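Local coordinates for protein AA9 family lytic polysaccharide monooxygenase D (PDB 5UFV) that cleaves cellulose chains oxidatively at the C1 carbon, using one active-site copper ion, an electron donor and O2 or H2O2, at residues A[65-71]-A[135-141]; A[73-79]-A[126-132]; A[160-166]-A[204-209]. One frame throughout, in Å; residues are numbered along the deposited sequence.

Contact 1: A[65-71]-A[135-141]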
loop_
_atom_site.group_PDB
_atom_site.type_symbol
_atom_site.label_atom_id
_atom_site.label_comp_id
_atom_site.label_asym_id
_atom_site.label_seq_id
_atom_site.Cartn_x
_atom_site.Cartn_y
_atom_site.Cartn_z
ATOM N N THR A 65 2.275 7.850 13.631
ATOM C CA THR A 65 1.225 7.182 12.882
ATOM C C THR A 65 1.046 7.805 11.466
ATOM O O THR A 65 0.996 9.044 11.307
ATOM C CB THR A 65 -0.092 7.216 13.704
ATOM O OG1 THR A 65 0.028 6.305 14.802
ATOM C CG2 THR A 65 -1.290 6.804 12.871
ATOM N N ILE A 66 0.984 6.926 10.458
ATOM C CA ILE A 66 0.560 7.265 9.095
ATOM C C ILE A 66 -0.838 6.723 8.835
ATOM O O ILE A 66 -1.043 5.516 8.818
ATOM C CB ILE A 66 1.508 6.674 8.037
ATOM C CG1 ILE A 66 2.893 7.280 8.207
ATOM C CG2 ILE A 66 0.993 6.983 6.643
ATOM C CD1 ILE A 66 3.945 6.701 7.292
ATOM N N THR A 67 -1.789 7.620 8.634
ATOM C CA THR A 67 -3.146 7.254 8.330
ATOM C C THR A 67 -3.484 7.715 6.920
ATOM O O THR A 67 -3.339 8.893 6.618
ATOM C CB THR A 67 -4.098 7.966 9.272
ATOM O OG1 THR A 67 -3.810 7.584 10.615
ATOM C CG2 THR A 67 -5.556 7.634 8.930
ATOM N N ALA A 68 -3.944 6.793 6.072
ATOM C CA ALA A 68 -4.421 7.102 4.736
ATOM C C ALA A 68 -5.937 6.941 4.666
ATOM O O ALA A 68 -6.502 6.020 5.267
ATOM C CB ALA A 68 -3.766 6.165 3.759
ATOM N N THR A 69 -6.590 7.828 3.928
ATOM C CA THR A 69 -8.036 7.786 3.766
ATOM C C THR A 69 -8.445 7.538 2.317
ATOM O O THR A 69 -7.889 8.107 1.400
ATOM C CB THR A 69 -8.682 9.094 4.265
ATOM O OG1 THR A 69 -8.374 9.249 5.642
ATOM C CG2 THR A 69 -10.219 9.051 4.167
ATOM N N TRP A 70 -9.430 6.676 2.133
ATOM C CA TRP A 70 -9.957 6.356 0.831
ATOM C C TRP A 70 -11.308 6.992 0.816
ATOM O O TRP A 70 -12.213 6.540 1.544
ATOM C CB TRP A 70 -10.140 4.851 0.669
ATOM C CG TRP A 70 -8.904 4.127 0.292
ATOM C CD1 TRP A 70 -8.537 3.757 -0.963
ATOM C CD2 TRP A 70 -7.873 3.659 1.171
ATOM N NE1 TRP A 70 -7.326 3.099 -0.928
ATOM C CE2 TRP A 70 -6.902 3.034 0.380
ATOM C CE3 TRP A 70 -7.687 3.689 2.554
ATOM C CZ2 TRP A 70 -5.750 2.451 0.935
ATOM C CZ3 TRP A 70 -6.550 3.127 3.095
ATOM C CH2 TRP A 70 -5.601 2.510 2.290
ATOM N N ALA A 71 -11.458 8.040 0.012
ATOM C CA ALA A 71 -12.740 8.664 -0.124
ATOM C C ALA A 71 -13.808 7.684 -0.584
ATOM O O ALA A 71 -14.963 7.834 -0.209
ATOM C CB ALA A 71 -12.654 9.834 -1.071
ATOM N N ASN A 135 -14.793 7.357 2.976
ATOM C CA ASN A 135 -13.991 8.065 3.975
ATOM C C ASN A 135 -13.551 7.161 5.108
ATOM O O ASN A 135 -13.627 7.539 6.267
ATOM C CB ASN A 135 -14.742 9.305 4.472
ATOM C CG ASN A 135 -15.148 10.206 3.321
ATOM O OD1 ASN A 135 -16.331 10.463 3.097
ATOM N ND2 ASN A 135 -14.168 10.634 2.541
ATOM N N LYS A 136 -13.099 5.967 4.741
ATOM C CA LYS A 136 -12.502 5.045 5.674
ATOM C C LYS A 136 -11.004 5.164 5.633
ATOM O O LYS A 136 -10.415 5.529 4.620
ATOM C CB LYS A 136 -12.909 3.612 5.333
ATOM C CG LYS A 136 -14.402 3.350 5.437
ATOM C CD LYS A 136 -14.942 3.850 6.754
ATOM C CE LYS A 136 -16.274 3.207 7.106
ATOM N NZ LYS A 136 -17.218 3.376 5.992
ATOM N N SER A 137 -10.384 4.823 6.743
ATOM C CA SER A 137 -8.983 5.097 6.933
ATOM C C SER A 137 -8.239 3.879 7.413
ATOM O O SER A 137 -8.827 2.982 8.007
ATOM C CB SER A 137 -8.820 6.218 7.967
ATOM O OG SER A 137 -9.550 7.388 7.606
ATOM N N TRP A 138 -6.930 3.862 7.154
ATOM C CA TRP A 138 -6.038 2.807 7.660
ATOM C C TRP A 138 -4.822 3.437 8.275
ATOM O O TRP A 138 -4.201 4.288 7.666
ATOM C CB TRP A 138 -5.604 1.838 6.556
ATOM C CG TRP A 138 -4.978 0.591 7.140
ATOM C CD1 TRP A 138 -3.638 0.372 7.380
ATOM C CD2 TRP A 138 -5.666 -0.569 7.621
ATOM N NE1 TRP A 138 -3.459 -0.867 7.957
ATOM C CE2 TRP A 138 -4.682 -1.462 8.124
ATOM C CE3 TRP A 138 -7.012 -0.929 7.702
ATOM C CZ2 TRP A 138 -5.007 -2.722 8.677
ATOM C CZ3 TRP A 138 -7.343 -2.177 8.261
ATOM C CH2 TRP A 138 -6.335 -3.063 8.740
ATOM N N SER A 139 -4.487 3.012 9.482
ATOM C CA SER A 139 -3.364 3.575 10.231
ATOM C C SER A 139 -2.198 2.576 10.417
ATOM O O SER A 139 -2.403 1.403 10.769
ATOM C CB SER A 139 -3.856 4.020 11.601
ATOM O OG SER A 139 -4.571 5.229 11.505
ATOM N N SER A 140 -0.982 3.063 10.203
ATOM C CA SER A 140 0.228 2.274 10.343
ATOM C C SER A 140 1.262 3.088 11.133
ATOM O O SER A 140 1.401 4.285 10.917
ATOM C CB SER A 140 0.804 1.953 8.971
ATOM O OG SER A 140 -0.074 1.170 8.184
ATOM N N LYS A 141 1.982 2.441 12.045
ATOM C CA LYS A 141 3.108 3.067 12.720
ATOM C C LYS A 141 4.338 2.997 11.850
ATOM O O LYS A 141 4.638 1.956 11.322
ATOM C CB LYS A 141 3.412 2.373 14.038
ATOM C CG LYS A 141 2.480 2.821 15.129
ATOM C CD LYS A 141 2.741 2.113 16.449
ATOM C CE LYS A 141 1.666 2.550 17.440
ATOM N NZ LYS A 141 1.736 1.815 18.724
HETATM O O HOH W 1 -1.340 3.275 6.813
#

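Contact 2: A[73-79]-A[126-132]. With CU (copper (II) ion), chain G.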
loop_
_atom_site.group_PDB
_atom_site.type_symbol
_atom_site.label_atom_id
_atom_site.label_comp_id
_atom_site.label_asym_id
_atom_site.label_seq_id
_atom_site.Cartn_x
_atom_site.Cartn_y
_atom_site.Cartn_z
ATOM N N TRP A 73 -14.235 3.257 -1.765
ATOM C CA TRP A 73 -13.653 1.944 -1.919
ATOM C C TRP A 73 -14.739 0.888 -1.951
ATOM O O TRP A 73 -15.561 0.818 -1.056
ATOM C CB TRP A 73 -12.707 1.611 -0.775
ATOM C CG TRP A 73 -12.141 0.269 -0.997
ATOM C CD1 TRP A 73 -12.367 -0.858 -0.273
ATOM C CD2 TRP A 73 -11.321 -0.111 -2.086
ATOM N NE1 TRP A 73 -11.697 -1.922 -0.831
ATOM C CE2 TRP A 73 -11.041 -1.484 -1.942
ATOM C CE3 TRP A 73 -10.764 0.589 -3.159
ATOM C CZ2 TRP A 73 -10.241 -2.171 -2.820
ATOM C CZ3 TRP A 73 -9.961 -0.087 -4.033
ATOM C CH2 TRP A 73 -9.701 -1.461 -3.863
ATOM N N THR A 74 -14.701 0.019 -2.941
ATOM C CA THR A 74 -15.832 -0.838 -3.185
ATOM C C THR A 74 -15.630 -2.331 -2.904
ATOM O O THR A 74 -16.614 -3.037 -2.810
ATOM C CB THR A 74 -16.380 -0.629 -4.615
ATOM O OG1 THR A 74 -15.438 -1.076 -5.591
ATOM C CG2 THR A 74 -16.675 0.836 -4.850
ATOM N N HIS A 75 -14.405 -2.818 -2.734
ATOM C CA HIS A 75 -14.187 -4.290 -2.696
ATOM C C HIS A 75 -13.892 -4.851 -1.306
ATOM O O HIS A 75 -13.113 -4.294 -0.553
ATOM C CB HIS A 75 -13.072 -4.695 -3.666
ATOM C CG HIS A 75 -13.290 -4.206 -5.055
ATOM N ND1 HIS A 75 -14.385 -4.580 -5.796
ATOM C CD2 HIS A 75 -12.582 -3.343 -5.828
ATOM C CE1 HIS A 75 -14.353 -3.964 -6.966
ATOM N NE2 HIS A 75 -13.263 -3.219 -7.015
ATOM N N SER A 76 -14.487 -5.991 -1.009
ATOM C CA SER A 76 -14.409 -6.595 0.308
ATOM C C SER A 76 -13.487 -7.790 0.415
ATOM O O SER A 76 -13.356 -8.342 1.478
ATOM C CB SER A 76 -15.815 -6.993 0.756
ATOM O OG SER A 76 -16.557 -5.809 0.971
ATOM N N GLN A 77 -12.834 -8.175 -0.672
ATOM C CA GLN A 77 -11.834 -9.233 -0.634
ATOM C C GLN A 77 -10.472 -8.798 -1.158
ATOM O O GLN A 77 -10.344 -8.337 -2.273
ATOM C CB GLN A 77 -12.289 -10.414 -1.471
ATOM C CG GLN A 77 -13.577 -11.056 -0.989
ATOM C CD GLN A 77 -14.816 -10.433 -1.599
ATOM O OE1 GLN A 77 -14.803 -9.950 -2.724
ATOM N NE2 GLN A 77 -15.897 -10.444 -0.847
ATOM N N GLY A 78 -9.465 -8.969 -0.329
ATOM C CA GLY A 78 -8.089 -8.915 -0.735
ATOM C C GLY A 78 -7.252 -8.224 0.333
ATOM O O GLY A 78 -7.783 -7.618 1.272
ATOM N N PRO A 79 -5.924 -8.306 0.202
ATOM C CA PRO A 79 -5.042 -7.711 1.187
ATOM C C PRO A 79 -4.796 -6.189 1.093
ATOM O O PRO A 79 -5.063 -5.544 0.076
ATOM C CB PRO A 79 -3.728 -8.460 0.958
ATOM C CG PRO A 79 -3.749 -8.793 -0.472
ATOM C CD PRO A 79 -5.183 -9.139 -0.757
ATOM N N TRP A 126 -11.974 -10.464 5.351
ATOM C CA TRP A 126 -10.817 -9.623 5.041
ATOM C C TRP A 126 -10.893 -8.256 5.727
ATOM O O TRP A 126 -11.942 -7.602 5.749
ATOM C CB TRP A 126 -10.749 -9.377 3.544
ATOM C CG TRP A 126 -10.685 -10.595 2.680
ATOM C CD1 TRP A 126 -11.732 -11.354 2.237
ATOM C CD2 TRP A 126 -9.509 -11.148 2.099
ATOM N NE1 TRP A 126 -11.266 -12.360 1.431
ATOM C CE2 TRP A 126 -9.903 -12.252 1.330
ATOM C CE3 TRP A 126 -8.155 -10.811 2.158
ATOM C CZ2 TRP A 126 -8.988 -13.027 0.616
ATOM C CZ3 TRP A 126 -7.251 -11.582 1.473
ATOM C CH2 TRP A 126 -7.666 -12.685 0.705
ATOM N N ASP A 127 -9.759 -7.811 6.248
ATOM C CA ASP A 127 -9.660 -6.491 6.860
ATOM C C ASP A 127 -9.978 -5.358 5.881
ATOM O O ASP A 127 -10.460 -4.304 6.281
ATOM C CB ASP A 127 -8.255 -6.289 7.453
ATOM C CG ASP A 127 -8.062 -7.059 8.747
ATOM O OD1 ASP A 127 -8.943 -6.983 9.619
ATOM O OD2 ASP A 127 -7.046 -7.760 8.891
ATOM N N ILE A 128 -9.721 -5.576 4.604
ATOM C CA ILE A 128 -10.063 -4.591 3.606
ATOM C C ILE A 128 -11.550 -4.200 3.634
ATOM O O ILE A 128 -11.904 -3.114 3.233
ATOM C CB ILE A 128 -9.690 -5.091 2.189
ATOM C CG1 ILE A 128 -9.400 -3.914 1.257
ATOM C CG2 ILE A 128 -10.795 -5.959 1.608
ATOM C CD1 ILE A 128 -8.845 -4.326 -0.090
ATOM N N ALA A 129 -12.422 -5.087 4.083
ATOM C CA ALA A 129 -13.849 -4.800 4.079
ATOM C C ALA A 129 -14.170 -3.555 4.872
ATOM O O ALA A 129 -15.219 -2.938 4.679
ATOM C CB ALA A 129 -14.612 -5.961 4.678
ATOM N N LYS A 130 -13.275 -3.225 5.793
ATOM C CA LYS A 130 -13.496 -2.120 6.676
ATOM C C LYS A 130 -13.234 -0.806 5.977
ATOM O O LYS A 130 -13.725 0.230 6.438
ATOM C CB LYS A 130 -12.636 -2.259 7.934
ATOM C CG LYS A 130 -13.079 -3.407 8.826
ATOM C CD LYS A 130 -11.990 -3.800 9.811
ATOM C CE LYS A 130 -12.486 -4.851 10.799
ATOM N NZ LYS A 130 -11.357 -5.425 11.583
ATOM N N LEU A 131 -12.492 -0.859 4.865
ATOM C CA LEU A 131 -12.278 0.323 4.003
ATOM C C LEU A 131 -13.439 0.640 3.062
ATOM O O LEU A 131 -13.417 1.649 2.385
ATOM C CB LEU A 131 -10.991 0.196 3.191
ATOM C CG LEU A 131 -9.739 0.006 4.043
ATOM C CD1 LEU A 131 -8.488 -0.014 3.179
ATOM C CD2 LEU A 131 -9.598 1.080 5.108
ATOM N N VAL A 132 -14.462 -0.196 3.043
ATOM C CA VAL A 132 -15.529 -0.042 2.081
ATOM C C VAL A 132 -16.524 1.009 2.555
ATOM O O VAL A 132 -16.865 1.038 3.730
ATOM C CB VAL A 132 -16.274 -1.379 1.884
ATOM C CG1 VAL A 132 -17.553 -1.192 1.057
ATOM C CG2 VAL A 132 -15.339 -2.389 1.230
HETATM CU CU CU G . -13.045 -1.736 -8.331
HETATM O O HOH W 2 -7.543 -7.544 3.912
#

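Contact 3: A[160-166]-A[204-209]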
loop_
_atom_site.group_PDB
_atom_site.type_symbol
_atom_site.label_atom_id
_atom_site.label_comp_id
_atom_site.label_asym_id
_atom_site.label_seq_id
_atom_site.Cartn_x
_atom_site.Cartn_y
_atom_site.Cartn_z
ATOM N N LEU A 160 -9.504 -8.979 -4.980
ATOM C CA LEU A 160 -9.478 -10.349 -5.474
ATOM C C LEU A 160 -10.885 -10.934 -5.719
ATOM O O LEU A 160 -11.021 -12.143 -5.772
ATOM C CB LEU A 160 -8.706 -11.213 -4.463
ATOM C CG LEU A 160 -7.242 -10.807 -4.186
ATOM C CD1 LEU A 160 -6.622 -11.654 -3.092
ATOM C CD2 LEU A 160 -6.396 -10.941 -5.416
ATOM N N HIS A 161 -11.913 -10.082 -5.850
ATOM C CA HIS A 161 -13.281 -10.565 -6.088
ATOM C C HIS A 161 -13.360 -11.408 -7.350
ATOM O O HIS A 161 -14.087 -12.410 -7.346
ATOM C CB HIS A 161 -14.304 -9.422 -6.167
ATOM C CG HIS A 161 -15.737 -9.877 -6.300
ATOM N ND1 HIS A 161 -16.428 -9.826 -7.494
ATOM C CD2 HIS A 161 -16.617 -10.351 -5.386
ATOM C CE1 HIS A 161 -17.662 -10.258 -7.316
ATOM N NE2 HIS A 161 -17.802 -10.587 -6.046
ATOM N N GLN A 162 -12.622 -11.025 -8.408
ATOM C CA GLN A 162 -12.663 -11.752 -9.710
ATOM C C GLN A 162 -11.668 -12.897 -9.780
ATOM O O GLN A 162 -10.468 -12.663 -9.902
ATOM C CB GLN A 162 -12.344 -10.834 -10.925
ATOM C CG GLN A 162 -13.365 -9.771 -11.314
ATOM C CD GLN A 162 -14.733 -10.352 -11.659
ATOM O OE1 GLN A 162 -14.866 -11.177 -12.574
ATOM N NE2 GLN A 162 -15.764 -9.923 -10.913
ATOM N N ALA A 163 -12.157 -14.129 -9.768
ATOM C CA ALA A 163 -11.288 -15.307 -9.952
ATOM C C ALA A 163 -10.226 -15.074 -11.050
ATOM O O ALA A 163 -10.550 -14.661 -12.170
ATOM C CB ALA A 163 -12.127 -16.523 -10.282
ATOM N N ASN A 164 -8.959 -15.303 -10.696
ATOM C CA ASN A 164 -7.813 -15.182 -11.637
ATOM C C ASN A 164 -7.511 -13.758 -12.155
ATOM O O ASN A 164 -6.610 -13.585 -12.973
ATOM C CB ASN A 164 -7.944 -16.170 -12.837
ATOM C CG ASN A 164 -8.035 -17.637 -12.389
ATOM O OD1 ASN A 164 -7.059 -18.223 -11.923
ATOM N ND2 ASN A 164 -9.218 -18.228 -12.522
ATOM N N ASN A 165 -8.229 -12.747 -11.663
ATOM C CA ASN A 165 -8.101 -11.397 -12.216
ATOM C C ASN A 165 -7.831 -10.371 -11.132
ATOM O O ASN A 165 -8.675 -9.547 -10.818
ATOM C CB ASN A 165 -9.315 -11.024 -13.081
ATOM C CG ASN A 165 -9.335 -11.771 -14.424
ATOM O OD1 ASN A 165 -9.758 -12.939 -14.514
ATOM N ND2 ASN A 165 -8.878 -11.103 -15.470
ATOM N N PRO A 166 -6.624 -10.412 -10.568
ATOM C CA PRO A 166 -6.226 -9.454 -9.541
ATOM C C PRO A 166 -6.255 -8.003 -10.044
ATOM O O PRO A 166 -6.066 -7.757 -11.222
ATOM C CB PRO A 166 -4.789 -9.854 -9.238
ATOM C CG PRO A 166 -4.300 -10.391 -10.551
ATOM C CD PRO A 166 -5.466 -11.173 -11.067
ATOM N N ILE A 204 -1.791 -14.563 -6.122
ATOM C CA ILE A 204 -2.049 -13.438 -7.022
ATOM C C ILE A 204 -3.172 -13.736 -8.005
ATOM O O ILE A 204 -4.194 -13.044 -7.993
ATOM C CB ILE A 204 -0.772 -13.030 -7.774
ATOM C CG1 ILE A 204 0.324 -12.597 -6.764
ATOM C CG2 ILE A 204 -1.077 -11.967 -8.815
ATOM C CD1 ILE A 204 -0.007 -11.366 -5.929
ATOM N N SER A 205 -2.977 -14.745 -8.854
ATOM C CA SER A 205 -3.995 -15.233 -9.784
ATOM C C SER A 205 -4.341 -16.635 -9.332
ATOM O O SER A 205 -3.484 -17.521 -9.337
ATOM C CB SER A 205 -3.490 -15.292 -11.226
ATOM O OG SER A 205 -3.477 -14.014 -11.857
ATOM N N PHE A 206 -5.600 -16.822 -8.930
ATOM C CA PHE A 206 -6.087 -18.112 -8.427
ATOM C C PHE A 206 -7.615 -18.078 -8.352
ATOM O O PHE A 206 -8.222 -17.010 -8.476
ATOM C CB PHE A 206 -5.469 -18.449 -7.047
ATOM C CG PHE A 206 -5.953 -17.568 -5.928
ATOM C CD1 PHE A 206 -5.475 -16.276 -5.794
ATOM C CD2 PHE A 206 -6.899 -18.030 -5.018
ATOM C CE1 PHE A 206 -5.917 -15.469 -4.762
ATOM C CE2 PHE A 206 -7.352 -17.228 -3.991
ATOM C CZ PHE A 206 -6.863 -15.947 -3.860
ATOM N N ASN A 207 -8.222 -19.243 -8.154
ATOM C CA ASN A 207 -9.671 -19.333 -8.161
ATOM C C ASN A 207 -10.245 -19.151 -6.770
ATOM O O ASN A 207 -10.459 -20.109 -6.021
ATOM C CB ASN A 207 -10.143 -20.651 -8.755
ATOM C CG ASN A 207 -11.630 -20.647 -9.052
ATOM O OD1 ASN A 207 -12.359 -19.703 -8.718
ATOM N ND2 ASN A 207 -12.093 -21.709 -9.684
ATOM N N ILE A 208 -10.530 -17.903 -6.451
ATOM C CA ILE A 208 -10.993 -17.536 -5.129
ATOM C C ILE A 208 -12.334 -18.200 -4.784
ATOM O O ILE A 208 -12.633 -18.437 -3.628
ATOM C CB ILE A 208 -11.053 -15.982 -4.982
ATOM C CG1 ILE A 208 -11.038 -15.599 -3.500
ATOM C CG2 ILE A 208 -12.249 -15.386 -5.752
ATOM C CD1 ILE A 208 -10.856 -14.130 -3.222
ATOM N N ASN A 209 -13.118 -18.524 -5.800
ATOM C CA ASN A 209 -14.413 -19.136 -5.596
ATOM C C ASN A 209 -14.306 -20.645 -5.436
ATOM O O ASN A 209 -15.316 -21.304 -5.320
ATOM C CB ASN A 209 -15.355 -18.796 -6.762
ATOM C CG ASN A 209 -15.365 -17.309 -7.086
ATOM O OD1 ASN A 209 -15.026 -16.886 -8.187
ATOM N ND2 ASN A 209 -15.732 -16.514 -6.118
#

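Contact 1: A[65-71]-A[135-141]
Thr67 and Ser139 meet through their hydroxyls, OG1 to OG at 2.6 Å, and either could be the donor. They form a non-hydrogen-bonded pair in an antiparallel beta ladder between strands 65-70 and 136-141, part of the immunoglobulin-like beta-sandwich of AA9 enzymes. Thr69 and Ser137 repeat the link at the next non-hydrogen-bonded pair, two residues along, OG1 to OG at 3.0 Å. All four hydroxyls lie beside their own backbone N, anti to the carbonyl carbon (chi1 of Thr67 -61°), and meet over the same face of the sheet. The methyl CG2 of Thr67 fills the next place along, 3.7 Å from Ser137 CB. With an alanine in place of Thr67, Ser139 OG would probably lose this hydroxyl partner and a gap would open beside Ser137 CB.

Backbone bonds at Ile66-Ser140, Ala68-Trp138 and Trp70-Lys136 hold the two strands in register. At the last pair the ladder is distorted. Asn135 and Lys136 both face Trp70, a G1 beta bulge, and the bond from Lys136 N back to Trp70 O is weak. The other face, with Ile66, Ala68, Trp70, Trp138 and Ser140, turns toward the second sheet, where His155 and Leu157 lie against Ile66, Ala68 and Trp70. Trp70 brings CZ3 to Trp138 CB at 3.8 Å, with the contact at the edge of its ring.

Strand 4-9 flanks strand 65-70 on its other side, while 136-141 is an outermost strand. Asp105 OD2, from the second sheet, accepts from Trp138 NE1 and is hydrogen-bonded to Ser140 OG, so one carboxylate oxygen serves both side chains. A water ties Ser140 to the opposite strand: it donates to Ile66 O at 3.0 Å and to Ser140 OG at 2.8 Å.

Contact 2: A[73-79]-A[126-132]
Trp73 lies against Ile128, Leu131 and Val132. Its CB sits 3.2 Å from Leu131 O. CG is anti to the backbone N (chi1 -180°), which carries the indole toward segment 126-132. CD1 then meets Val132 CG2 at 3.7 Å. NE1 packs on Ile128 CG1 and also donates to His75 O at 2.8 Å. The bond is bent, 130° at the hydrogen. That oxygen receives it on a lone pair in the carbonyl plane, but lies 33° out of the indole plane. At the far end, CZ2 touches Ile128 CD1 at 3.7 Å.

The bond to His75 O ties the buried indole to the backbone of a copper ligand, since His75 NE2 binds the copper at 2.0 Å. The modified His1 and Tyr169 complete the metal site. Trp73 is thus a second-shell residue of the copper centre, and its ring also meets Tyr169 edge to face.

A second indole closes the other end. Trp126 takes Gln77 CA over its five-membered ring and Gly78 CA over its six-membered ring, each 3.7 Å from the centroid, as CH-pi contacts. The backbone angles of Gly78 call for glycine. A water lies 2.7 Å from Gly78 O, to which it probably donates, and accepts from Ile128 N.

Residues 127-130 have helical backbone angles without regular helical bonds. Their turn precedes strand 136-141, and segment 73-79 joins strands 65-70 and 80-86. Leu157 of strand 149-159 touches Trp73, Ile128 and Leu131, so both loops pack on that strand.

Contact 3: A[160-166]-A[204-209]
Leu160 and Ile208 form the apolar centre, with Leu160 CB 3.8 Å from Ile208 CD1. CG1 of Ile208 is anti to the backbone N (chi1 -160°), and the chain extends until CD1 also rests on Leu160 O. CG2 branches to the same carbonyl and reaches on to His161 O. Further along the same side chain, Leu160 CD1 meets the edge of the Phe206 ring, near its plane, at CE1. Pro166 adds a further apolar patch: its CG lies 4.0 Å from Ile204 CG2, and its CB packs on Ile204 O.

Outside this centre the contact becomes polar. Asn164 N donates to Phe206 O at 2.9 Å, approaching from 43° above the carbonyl plane. The amide is presented by a type II beta turn from Gln162 to Asn165, closed by the bond from Asn165 N to Gln162 O. The methyl of Ala163 faces two asparagine oxygens, with CB 3.6 Å from both Asn207 OD1 and Asn209 OD1. Asn207 OD1 also accepts from Asn209 N at 3.2 Å, forming an Asx turn at the bend of segment 204-209. At the opposite end, Ser205 OG lies against Pro166 CD and is hydrogen-bonded to Gln199 O.

His161, which by similarity binds O2, leaves the backbone away from segment 204-209, and its side chain touches Gln77. Both segments are loops: 160-166 connects strands 149-159 and 167-177 of the six-stranded mixed sheet, and 204-209 follows strand 190-191, the outermost strand on one side of that sheet.

The three contacts run from the body of the sandwich to a loop region beyond the copper site. Contact 1 lies in the four-stranded sheet. Contact 2 joins two loops that fall between its strands in sequence, and the centres are about 13 Å apart. Trp70 CZ3 touches Leu131 CD1 at 3.7 Å. Contact 3 comes later in the chain, its centre about 14 Å from that of contact 2, where Gln77 O and Leu160 N lie 2.9 Å apart, a probable hydrogen bond. Contacts 1 and 3 do not touch; their centres are about 26 Å apart and their nearest atoms about 13 Å. Contact 2 therefore connects the other two and carries the copper ligand His75 between them.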